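Local coordinates for DUF4276 family protein (Pyrococcus horikoshii, PDB 2P62) that is of unknown function but belongs to a family with a Toprim-like fold, best known from enzymes that act on nucleic acids, at residues Y158-L162 / R225-V230; M136-L141 / K150-S155; L75-D80 / F111-R115. All coordinates share one frame; numbering follows the deposited sequence.

Contact 1 of 3, residues Y158-L162 / R225-V230; sequences YLAKL and RFLSEV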
# COMPACT_ATOMS: atom_id res chain seq x y z
N TYR A 158 20.54 -2.06 5.17
CA TYR A 158 21.74 -1.70 5.93
C TYR A 158 21.36 -1.14 7.30
O TYR A 158 22.06 -1.38 8.29
CB TYR A 158 22.59 -0.70 5.14
CG TYR A 158 23.93 -0.41 5.78
CD1 TYR A 158 24.10 0.70 6.60
CD2 TYR A 158 25.01 -1.27 5.59
CE1 TYR A 158 25.32 0.96 7.21
CE2 TYR A 158 26.24 -1.02 6.20
CZ TYR A 158 26.38 0.10 7.01
OH TYR A 158 27.59 0.35 7.63
N LEU A 159 20.26 -0.41 7.35
CA LEU A 159 19.78 0.14 8.60
C LEU A 159 19.36 -1.03 9.49
O LEU A 159 19.63 -1.04 10.69
CB LEU A 159 18.59 1.07 8.36
CG LEU A 159 17.93 1.68 9.61
CD1 LEU A 159 18.94 2.49 10.40
CD2 LEU A 159 16.76 2.55 9.20
N ALA A 160 18.71 -2.03 8.89
CA ALA A 160 18.28 -3.21 9.64
C ALA A 160 19.50 -3.91 10.22
O ALA A 160 19.48 -4.38 11.36
CB ALA A 160 17.50 -4.16 8.72
N LYS A 161 20.56 -3.97 9.43
CA LYS A 161 21.80 -4.58 9.87
C LYS A 161 22.34 -3.86 11.11
O LYS A 161 22.55 -4.47 12.15
CB LYS A 161 22.83 -4.54 8.74
CG LYS A 161 24.14 -5.26 9.06
CD LYS A 161 24.97 -5.40 7.80
CE LYS A 161 26.24 -6.20 8.04
NZ LYS A 161 26.97 -6.44 6.76
N LEU A 162 22.56 -2.55 11.00
CA LEU A 162 23.08 -1.79 12.13
C LEU A 162 22.24 -1.97 13.38
O LEU A 162 22.76 -1.96 14.50
CB LEU A 162 23.14 -0.30 11.79
CG LEU A 162 23.97 0.07 10.56
CD1 LEU A 162 24.13 1.60 10.51
CD2 LEU A 162 25.33 -0.60 10.63
N ARG A 225 23.84 7.91 12.38
CA ARG A 225 25.05 7.21 11.95
C ARG A 225 24.78 6.50 10.62
O ARG A 225 25.60 6.51 9.70
CB ARG A 225 25.46 6.18 13.00
CG ARG A 225 26.60 5.28 12.58
CD ARG A 225 26.74 4.07 13.50
NE ARG A 225 27.57 3.06 12.86
CZ ARG A 225 27.66 1.79 13.23
NH1 ARG A 225 26.96 1.35 14.27
NH2 ARG A 225 28.45 0.96 12.54
N PHE A 226 23.61 5.87 10.54
CA PHE A 226 23.21 5.17 9.34
C PHE A 226 23.18 6.17 8.17
O PHE A 226 23.80 5.93 7.14
CB PHE A 226 21.84 4.51 9.55
CG PHE A 226 21.04 4.33 8.28
CD1 PHE A 226 19.96 5.16 8.00
CD2 PHE A 226 21.39 3.35 7.36
CE1 PHE A 226 19.24 5.02 6.82
CE2 PHE A 226 20.68 3.20 6.17
CZ PHE A 226 19.60 4.04 5.90
N LEU A 227 22.47 7.28 8.36
CA LEU A 227 22.35 8.32 7.33
C LEU A 227 23.70 8.83 6.85
O LEU A 227 23.86 9.23 5.69
CB LEU A 227 21.53 9.51 7.86
CG LEU A 227 20.03 9.30 8.13
CD1 LEU A 227 19.46 10.56 8.79
CD2 LEU A 227 19.31 8.99 6.82
N SER A 228 24.67 8.84 7.76
CA SER A 228 26.02 9.30 7.44
C SER A 228 26.81 8.25 6.65
O SER A 228 27.42 8.56 5.63
CB SER A 228 26.76 9.68 8.73
OG SER A 228 28.04 10.23 8.46
N GLU A 229 26.79 7.00 7.12
CA GLU A 229 27.53 5.93 6.43
C GLU A 229 26.99 5.63 5.04
O GLU A 229 27.73 5.12 4.18
CB GLU A 229 27.51 4.63 7.26
CG GLU A 229 27.92 4.82 8.71
CD GLU A 229 28.16 3.51 9.45
OE1 GLU A 229 27.50 2.50 9.14
OE2 GLU A 229 29.01 3.51 10.37
N VAL A 230 25.72 5.92 4.80
CA VAL A 230 25.12 5.67 3.49
C VAL A 230 25.19 6.94 2.65
O VAL A 230 24.79 6.96 1.48
CB VAL A 230 23.65 5.24 3.62
CG1 VAL A 230 23.06 4.97 2.25
CG2 VAL A 230 23.55 3.98 4.47

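Contact 2 of 3, residues M136-L141 / K150-S155; sequences MGNLTL and KELELS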
# COMPACT_ATOMS: atom_id res chain seq x y z
N MET A 136 20.01 6.55 -5.20
CA MET A 136 19.78 5.92 -3.90
C MET A 136 20.36 4.50 -3.83
O MET A 136 20.30 3.74 -4.80
CB MET A 136 18.28 5.87 -3.60
CG MET A 136 17.91 5.24 -2.25
SD MET A 136 18.37 6.23 -0.81
CE MET A 136 17.38 7.65 -1.13
N GLY A 137 20.91 4.16 -2.68
CA GLY A 137 21.47 2.83 -2.53
C GLY A 137 22.94 2.71 -2.85
O GLY A 137 23.40 1.63 -3.22
N ASN A 138 23.70 3.79 -2.71
CA ASN A 138 25.13 3.71 -3.00
C ASN A 138 25.91 3.25 -1.77
O ASN A 138 26.48 4.06 -1.04
CB ASN A 138 25.67 5.06 -3.48
CG ASN A 138 26.06 5.04 -4.95
OD1 ASN A 138 26.73 4.11 -5.41
ND2 ASN A 138 25.66 6.07 -5.69
N LEU A 139 25.92 1.94 -1.55
CA LEU A 139 26.63 1.36 -0.42
C LEU A 139 26.85 -0.11 -0.68
O LEU A 139 26.48 -0.62 -1.73
CB LEU A 139 25.86 1.57 0.91
CG LEU A 139 24.45 1.01 1.22
CD1 LEU A 139 23.49 1.32 0.07
CD2 LEU A 139 24.50 -0.49 1.46
N THR A 140 27.50 -0.79 0.26
CA THR A 140 27.73 -2.22 0.12
C THR A 140 27.15 -2.91 1.34
O THR A 140 27.57 -2.66 2.47
CB THR A 140 29.23 -2.55 0.02
OG1 THR A 140 29.78 -1.95 -1.16
CG2 THR A 140 29.44 -4.06 -0.06
N LEU A 141 26.15 -3.74 1.10
CA LEU A 141 25.48 -4.47 2.17
C LEU A 141 26.16 -5.82 2.20
O LEU A 141 25.96 -6.65 1.32
CB LEU A 141 23.99 -4.59 1.83
CG LEU A 141 22.96 -5.14 2.82
CD1 LEU A 141 22.91 -6.62 2.69
CD2 LEU A 141 23.27 -4.68 4.24
N LYS A 150 21.73 -2.04 -5.73
CA LYS A 150 21.75 -0.67 -5.22
C LYS A 150 20.42 0.03 -5.44
O LYS A 150 20.06 0.41 -6.55
CB LYS A 150 22.89 0.11 -5.88
CG LYS A 150 24.28 -0.47 -5.61
CD LYS A 150 25.36 0.48 -6.09
CE LYS A 150 26.76 -0.05 -5.84
NZ LYS A 150 27.06 -1.24 -6.70
N GLU A 151 19.70 0.20 -4.34
CA GLU A 151 18.39 0.82 -4.37
C GLU A 151 17.94 1.16 -2.96
O GLU A 151 18.61 0.81 -1.99
CB GLU A 151 17.38 -0.12 -5.04
CG GLU A 151 17.32 -1.53 -4.47
CD GLU A 151 16.39 -2.44 -5.26
OE1 GLU A 151 16.48 -2.45 -6.51
OE2 GLU A 151 15.57 -3.15 -4.64
N LEU A 152 16.80 1.84 -2.85
CA LEU A 152 16.26 2.23 -1.56
C LEU A 152 16.23 1.10 -0.54
O LEU A 152 16.55 1.30 0.63
CB LEU A 152 14.84 2.79 -1.75
CG LEU A 152 14.11 3.56 -0.65
CD1 LEU A 152 13.00 2.69 -0.10
CD2 LEU A 152 15.06 4.03 0.45
N GLU A 153 15.87 -0.10 -0.99
CA GLU A 153 15.79 -1.22 -0.08
C GLU A 153 17.15 -1.67 0.47
O GLU A 153 17.25 -2.12 1.61
CB GLU A 153 15.06 -2.37 -0.76
CG GLU A 153 13.56 -2.12 -0.96
CD GLU A 153 13.22 -1.15 -2.11
OE1 GLU A 153 12.00 -0.92 -2.31
OE2 GLU A 153 14.14 -0.64 -2.80
N LEU A 154 18.20 -1.52 -0.35
CA LEU A 154 19.54 -1.90 0.07
C LEU A 154 19.95 -1.03 1.26
O LEU A 154 20.55 -1.52 2.22
CB LEU A 154 20.54 -1.71 -1.09
CG LEU A 154 21.88 -2.44 -0.87
CD1 LEU A 154 21.61 -3.93 -0.84
CD2 LEU A 154 22.89 -2.10 -1.96
N SER A 155 19.63 0.25 1.21
CA SER A 155 19.94 1.15 2.32
C SER A 155 19.11 0.75 3.54
O SER A 155 19.62 0.77 4.66
CB SER A 155 19.63 2.59 1.94
OG SER A 155 20.39 3.00 0.81

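Contact 3 of 3, residues L75-D80 / F111-R115; sequences LKSVLD and FLRER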
# COMPACT_ATOMS: atom_id res chain seq x y z
N LEU A 75 9.87 18.84 -15.47
CA LEU A 75 11.03 19.72 -15.39
C LEU A 75 10.91 20.90 -16.33
O LEU A 75 11.25 22.03 -15.97
CB LEU A 75 12.31 18.95 -15.72
CG LEU A 75 13.02 18.24 -14.57
CD1 LEU A 75 14.12 17.32 -15.09
CD2 LEU A 75 13.60 19.30 -13.65
N LYS A 76 10.42 20.63 -17.53
CA LYS A 76 10.28 21.68 -18.53
C LYS A 76 9.30 22.74 -18.02
O LYS A 76 9.61 23.93 -18.03
CB LYS A 76 9.79 21.07 -19.84
CG LYS A 76 9.92 22.00 -21.02
CD LYS A 76 9.42 21.35 -22.30
CE LYS A 76 9.73 22.22 -23.51
NZ LYS A 76 9.25 23.62 -23.32
N SER A 77 8.14 22.29 -17.56
CA SER A 77 7.14 23.20 -17.04
C SER A 77 7.71 24.06 -15.93
O SER A 77 7.74 25.28 -16.04
CB SER A 77 5.94 22.43 -16.49
OG SER A 77 5.43 21.51 -17.44
N VAL A 78 8.16 23.42 -14.85
CA VAL A 78 8.70 24.15 -13.71
C VAL A 78 9.78 25.15 -14.14
O VAL A 78 9.72 26.33 -13.79
CB VAL A 78 9.26 23.19 -12.61
CG1 VAL A 78 9.85 23.99 -11.48
CG2 VAL A 78 8.15 22.30 -12.07
N LEU A 79 10.75 24.68 -14.92
CA LEU A 79 11.84 25.52 -15.42
C LEU A 79 11.32 26.70 -16.24
O LEU A 79 11.80 27.83 -16.08
CB LEU A 79 12.78 24.68 -16.29
CG LEU A 79 14.11 24.17 -15.73
CD1 LEU A 79 14.01 23.84 -14.26
CD2 LEU A 79 14.52 22.97 -16.55
N ASP A 80 10.37 26.46 -17.13
CA ASP A 80 9.81 27.54 -17.93
C ASP A 80 9.07 28.52 -17.01
O ASP A 80 9.20 29.74 -17.14
CB ASP A 80 8.88 26.99 -19.02
CG ASP A 80 9.64 26.35 -20.20
OD1 ASP A 80 9.03 25.53 -20.93
OD2 ASP A 80 10.84 26.67 -20.42
N PHE A 111 17.33 15.38 -19.96
CA PHE A 111 16.02 16.03 -19.94
C PHE A 111 16.14 17.53 -20.20
O PHE A 111 15.16 18.19 -20.53
CB PHE A 111 15.32 15.82 -18.59
CG PHE A 111 15.04 14.38 -18.27
CD1 PHE A 111 15.07 13.92 -16.96
CD2 PHE A 111 14.76 13.48 -19.29
CE1 PHE A 111 14.85 12.58 -16.68
CE2 PHE A 111 14.54 12.14 -19.02
CZ PHE A 111 14.58 11.69 -17.71
N LEU A 112 17.35 18.06 -20.04
CA LEU A 112 17.59 19.49 -20.21
C LEU A 112 18.16 19.93 -21.55
O LEU A 112 19.23 20.53 -21.60
CB LEU A 112 18.51 19.98 -19.10
CG LEU A 112 18.06 19.68 -17.67
CD1 LEU A 112 19.14 20.14 -16.73
CD2 LEU A 112 16.73 20.37 -17.37
N ARG A 113 17.44 19.65 -22.62
CA ARG A 113 17.89 20.05 -23.96
C ARG A 113 17.50 21.51 -24.24
O ARG A 113 16.47 21.99 -23.77
CB ARG A 113 17.27 19.11 -24.99
CG ARG A 113 18.28 18.47 -25.92
CD ARG A 113 18.32 19.21 -27.24
NE ARG A 113 17.00 19.23 -27.88
CZ ARG A 113 16.78 19.65 -29.12
NH1 ARG A 113 17.78 20.09 -29.87
NH2 ARG A 113 15.54 19.65 -29.61
N GLU A 114 18.33 22.23 -25.01
CA GLU A 114 18.07 23.63 -25.34
C GLU A 114 18.11 24.52 -24.09
O GLU A 114 17.44 25.55 -24.02
CB GLU A 114 16.70 23.80 -26.02
CG GLU A 114 16.58 23.15 -27.40
CD GLU A 114 17.39 23.85 -28.48
OE1 GLU A 114 17.45 23.33 -29.61
OE2 GLU A 114 17.97 24.93 -28.20
N ARG A 115 18.91 24.10 -23.11
CA ARG A 115 19.06 24.82 -21.85
C ARG A 115 20.52 25.19 -21.62
O ARG A 115 21.41 24.40 -21.92
CB ARG A 115 18.62 23.96 -20.65
CG ARG A 115 17.15 23.58 -20.58
CD ARG A 115 16.28 24.72 -20.07
NE ARG A 115 14.89 24.30 -19.96
CZ ARG A 115 13.86 25.14 -19.78
NH1 ARG A 115 14.07 26.44 -19.69
NH2 ARG A 115 12.62 24.66 -19.71

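Contact 1 of 3, residues Y158-L162 / R225-V230
Leu159 and Phe226 meet where two helices of the helical part of this Toprim-like chain pack against each other. Helix 152-162 and helix 220-229 cross here at 132°, closer to antiparallel than to parallel, with the short segments 10.3 Å apart at their axes. Leu159 lies over one face of the Phe226 ring. Leu159 CB makes a CH-pi contact, 3.8 Å from the centroid of the Phe226 ring and close to the ring normal. Leu159 CD1 reaches the root of the same ring, 3.5 Å from Phe226 CG. With CG anti to the backbone N, the branch of Leu159 is carried along that ring face. Tyr211 and Met215 of helix 204-218 also touch Leu159.

The two aromatic rings meet at their edges, and there is no stack between them. Tyr158 CD1 and Phe226 CD2 are 3.9 Å apart, each near the plane of the other ring. Val230 CG2 touches the same Tyr158 CD1 obliquely. Leu162 crosses Phe226 at about a right angle and sets CD1 against its CB. Its other methyl, CD2, lies over one face of the Arg225 guanidinium, offset toward the rim.

The outer edge of the contact is polar. Glu229 splits its carboxylate between two partners. Glu229 OE2 takes the NE of Arg225 at 2.9 Å, one turn earlier on the same helix, in a nearly straight hydrogen bond within a salt bridge (N-H...O 166°). This joins an exposed arginine to the carboxylate and should help fix the rotation of the acid. The other oxygen serves the tyrosine. Tyr158 OH donates to Glu229 OE1 at 2.6 Å and meets it from above the carboxylate plane, 38° out of it.

Contact 2 of 3, residues M136-L141 / K150-S155
Gly137 crosses the start of helix 152-162 with its CA 4.1 Å from the CA of Glu151, the N-cap residue. The backbone there has positive phi, and a side chain on Gly137 would run into Glu151 N. Met136 O makes a CA-H...O contact with Glu151 CA, while Gly137 O faces Lys150 CB. Asn138 then centres an inverse gamma turn.

Met136 lies beside Leu152, pointing the same way, and Met136 CG sits 3.5 Å from Leu152 CA. Leu139 and Leu154 slide past each other in opposite directions, with Leu139 CD2 at 4.0 Å from Leu154 CG. Leu139 CD1 also touches Ser155 OG. Leu141 comes across Leu154 obliquely, with Leu141 CB 3.6 Å from Leu154 CD1. Leu154 holds CG anti to its backbone N (chi1 -164°); CD1 lies against Leu141 and CD2 on the Leu139 side. An alanine here would take away CG and both methyls and is likely to open a gap beside Leu139 and Leu141, leaving them freer to turn. Asp97 OD1 accepts the Leu152 N-H at the helix start. Asp97 ends strand 89-97, and with Asp99 it forms an Asp-x-Asp pair, consistent with the acidic motif of Toprim domains.

Contact 3 of 3, residues L75-D80 / F111-R115
Arg115 reaches across from the loop after helix 104-109 to Asp80 on helix 71-84, a helix that packs on strand 89-97 of the mixed sheet. With Lys76 the two form a salt-bridge network. Arg115 NH2 donates to Asp80 OD2 at 2.8 Å in a bent hydrogen bond that is part of a salt bridge, angle 143°. A weak second bond runs from NH1 to the same oxygen. The guanidinium and carboxylate planes are 47° apart, and NH2 comes from above the carboxylate. Leu79 CB lies over one face of the guanidinium, 3.4 Å from Arg115 NH2. Beyond the bend at chi2 (-78°) the arginine chain runs on toward the helix.

Lys76 NZ, one turn earlier, meets Asp80 OD1 on its syn lone pair, so the acid bridges two cations. Arg115 NH1 also forms a salt bridge with Glu127 OE2, so the arginine lies between two acids. The apolar side lies next to this. Leu79 CD2 meets Leu112 CD2 at 3.5 Å, and strand 123-126 touches both residues through Thr126 and Ile124. Farther along, Leu75 crosses Phe111 at about a right angle. Trp107 packs edge-to-face with the Phe111 ring, while Leu75 CD1 lies 4.0 Å from Phe111 CB.

How the contacts relate
From the N terminus, contact 3 comes first. It closes a loop that holds strand 89-97 and helix 104-109, and joins helix 71-84 to the segment leading into strand 118-120. Contact 2 follows and closes a short loop, with eight residues between its segments, on the way from strand 129-136 to helix 152-162. Contact 1 then spans a long helical stretch and ties helix 152-162 to helix 220-229. The three follow in series, with no nesting or crossing. Contacts 1 and 2 share helix 152-162 and touch, their centres about 10 Å apart. Contact 3 lies apart, its centre about 35 Å from that of contact 1, on the opposite side of the chain's centre.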